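Local coordinates for Lmo2470 protein (Listeria monocytogenes EGD-e, PDB 5HL3) that is a leucine-rich-repeat internalin that binds calcium ions and interacts with host afadin, facilitating the crossing of basement membranes by Listeria, at residues T273-G277 against T328-P333. Residues are numbered along the deposited sequence; the frame is centred on the assembly and turned at random.
Sequences TINQG and TSALSP
Q276 reaches across to the loop 328-333 through CG and its amide NE2. From CB the chain leaves with CG anti to the backbone N (chi1 -162°), which brings this methylene to 4.0 Å from P333 CD and also beside the carbonyl of L331. A bend at chi2 (-72°) then swings the amide back, and NE2 donates to L331 O at 2.9 Å. The bond is nearly straight at the hydrogen (167°) and lies close to the amide plane of Q276, but NE2 approaches from above the carbonyl plane of L331. A water donates to the same oxygen, giving L331 O two donors; it donates to T328 O as well and accepts from G277 N at 2.8 Å, tying the two backbones together from its place between G277 and the type I turn T328-L331. Beside the amide, G277 CA makes a CA-H...O contact with S329 O (3.3 Å), while G277 O lies against S329 CB. Deeper in, the CD1 methyl of I274 reaches T328 OG1 at 3.5 Å, a hydroxyl that hydrogen-bonds D278 O. Within the region matching the DUF3244 family, the contact thus joins the end of strand 265-274, an outermost strand of the mixed C-terminal sheet, and the residues leaving it to the loop between strands 323-326 and 334-345, with I274 and L331 both resting on I360 of strand 350-360.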
ATOM      1  N   THR A 273      20.175   8.049 -33.630  1.00 17.97           N
ATOM      2  CA  THR A 273      20.903   7.626 -34.824  1.00 18.90           C
ATOM      3  C   THR A 273      22.117   8.555 -34.969  1.00 19.50           C
ATOM      4  O   THR A 273      21.953   9.781 -34.982  1.00 19.90           O
ATOM      5  CB  THR A 273      20.010   7.678 -36.075  1.00 19.47           C
ATOM      6  OG1 THR A 273      18.899   6.792 -35.875  1.00 19.37           O
ATOM      7  CG2 THR A 273      20.793   7.273 -37.322  1.00 20.30           C
ATOM      8  N   ILE A 274      23.319   7.983 -35.023  1.00 19.90           N
ATOM      9  CA  ILE A 274      24.541   8.764 -35.145  1.00 20.65           C
ATOM     10  C   ILE A 274      25.408   8.169 -36.238  1.00 21.83           C
ATOM     11  O   ILE A 274      25.154   7.069 -36.732  1.00 21.84           O
ATOM     12  CB  ILE A 274      25.335   8.800 -33.802  1.00 20.19           C
ATOM     13  CG1 ILE A 274      25.943   7.425 -33.473  1.00 20.13           C
ATOM     14  CG2 ILE A 274      24.453   9.296 -32.674  1.00 19.41           C
ATOM     15  CD1 ILE A 274      26.660   7.342 -32.140  1.00 19.83           C
ATOM     16  N   ASN A 275      26.441   8.899 -36.621  1.00 23.02           N
ATOM     17  CA  ASN A 275      27.373   8.408 -37.629  1.00 24.51           C
ATOM     18  C   ASN A 275      28.567   7.791 -36.957  1.00 24.62           C
ATOM     19  O   ASN A 275      28.944   8.186 -35.860  1.00 24.13           O
ATOM     20  CB  ASN A 275      27.809   9.545 -38.545  1.00 25.98           C
ATOM     21  CG  ASN A 275      26.657  10.093 -39.360  1.00 26.78           C
ATOM     22  OD1 ASN A 275      25.930   9.343 -40.014  1.00 27.54           O
ATOM     23  ND2 ASN A 275      26.461  11.406 -39.297  1.00 27.59           N
ATOM     24  N   GLN A 276      29.141   6.801 -37.616  1.00 25.32           N
ATOM     25  CA  GLN A 276      30.341   6.127 -37.133  1.00 25.93           C
ATOM     26  C   GLN A 276      31.403   7.188 -36.825  1.00 26.24           C
ATOM     27  O   GLN A 276      31.653   8.072 -37.645  1.00 27.02           O
ATOM     28  CB  GLN A 276      30.847   5.144 -38.210  1.00 27.20           C
ATOM     29  CG  GLN A 276      31.798   4.081 -37.686  1.00 28.00           C
ATOM     30  CD  GLN A 276      33.174   4.607 -37.327  1.00 29.02           C
ATOM     31  OE1 GLN A 276      33.774   5.417 -38.062  1.00 30.53           O
ATOM     32  NE2 GLN A 276      33.714   4.117 -36.213  1.00 29.33           N
ATOM     33  N   GLY A 277      31.997   7.109 -35.633  1.00 25.78           N
ATOM     34  CA  GLY A 277      32.985   8.098 -35.183  1.00 26.09           C
ATOM     35  C   GLY A 277      32.438   9.142 -34.225  1.00 25.39           C
ATOM     36  O   GLY A 277      33.209   9.850 -33.577  1.00 25.96           O
ATOM     37  N   THR A 328      31.137   6.747 -27.819  1.00 20.58           N
ATOM     38  CA  THR A 328      30.822   5.675 -28.785  1.00 20.69           C
ATOM     39  C   THR A 328      31.629   5.803 -30.084  1.00 21.84           C
ATOM     40  O   THR A 328      31.344   5.109 -31.047  1.00 21.92           O
ATOM     41  CB  THR A 328      29.318   5.750 -29.164  1.00 19.85           C
ATOM     42  OG1 THR A 328      28.981   7.103 -29.491  1.00 19.67           O
ATOM     43  CG2 THR A 328      28.436   5.275 -28.031  1.00 19.01           C
ATOM     44  N   SER A 329      32.648   6.659 -30.101  1.00 22.75           N
ATOM     45  CA  SER A 329      33.350   6.989 -31.340  1.00 24.02           C
ATOM     46  C   SER A 329      34.140   5.843 -31.991  1.00 24.95           C
ATOM     47  O   SER A 329      34.389   5.885 -33.202  1.00 25.87           O
ATOM     48  CB  SER A 329      34.250   8.201 -31.121  1.00 24.71           C
ATOM     49  OG  SER A 329      35.341   7.895 -30.275  1.00 25.45           O
ATOM     50  N   ALA A 330      34.514   4.826 -31.215  1.00 25.14           N
ATOM     51  CA  ALA A 330      35.285   3.701 -31.771  1.00 26.27           C
ATOM     52  C   ALA A 330      34.409   2.543 -32.265  1.00 26.17           C
ATOM     53  O   ALA A 330      34.924   1.614 -32.884  1.00 27.32           O
ATOM     54  CB  ALA A 330      36.305   3.191 -30.755  1.00 26.81           C
ATOM     55  N   LEU A 331      33.099   2.609 -32.021  1.00 25.39           N
ATOM     56  CA  LEU A 331      32.183   1.522 -32.419  1.00 25.34           C
ATOM     57  C   LEU A 331      31.946   1.497 -33.918  1.00 25.86           C
ATOM     58  O   LEU A 331      31.904   2.543 -34.568  1.00 26.09           O
ATOM     59  CB  LEU A 331      30.837   1.661 -31.707  1.00 24.33           C
ATOM     60  CG  LEU A 331      30.876   1.668 -30.179  1.00 24.00           C
ATOM     61  CD1 LEU A 331      29.492   1.797 -29.576  1.00 22.99           C
ATOM     62  CD2 LEU A 331      31.550   0.414 -29.651  1.00 24.80           C
ATOM     63  N   SER A 332      31.781   0.298 -34.466  1.00 26.20           N
ATOM     64  CA  SER A 332      31.523   0.151 -35.890  1.00 26.73           C
ATOM     65  C   SER A 332      30.005   0.278 -36.141  1.00 25.57           C
ATOM     66  O   SER A 332      29.205   0.274 -35.188  1.00 24.57           O
ATOM     67  CB  SER A 332      32.048  -1.201 -36.374  1.00 27.96           C
ATOM     68  OG  SER A 332      31.392  -2.250 -35.687  1.00 28.30           O
ATOM     69  N   PRO A 333      29.596   0.418 -37.416  1.00 25.56           N
ATOM     70  CA  PRO A 333      28.160   0.554 -37.685  1.00 24.83           C
ATOM     71  C   PRO A 333      27.345  -0.634 -37.174  1.00 24.42           C
ATOM     72  O   PRO A 333      27.822  -1.766 -37.185  1.00 25.16           O
ATOM     73  CB  PRO A 333      28.095   0.653 -39.218  1.00 25.63           C
ATOM     74  CG  PRO A 333      29.437   1.168 -39.603  1.00 26.38           C
ATOM     75  CD  PRO A 333      30.386   0.510 -38.656  1.00 26.57           C
TER
HETATM   76  O   HOH W   1      31.022   5.179 -33.849  1.00 22.90           O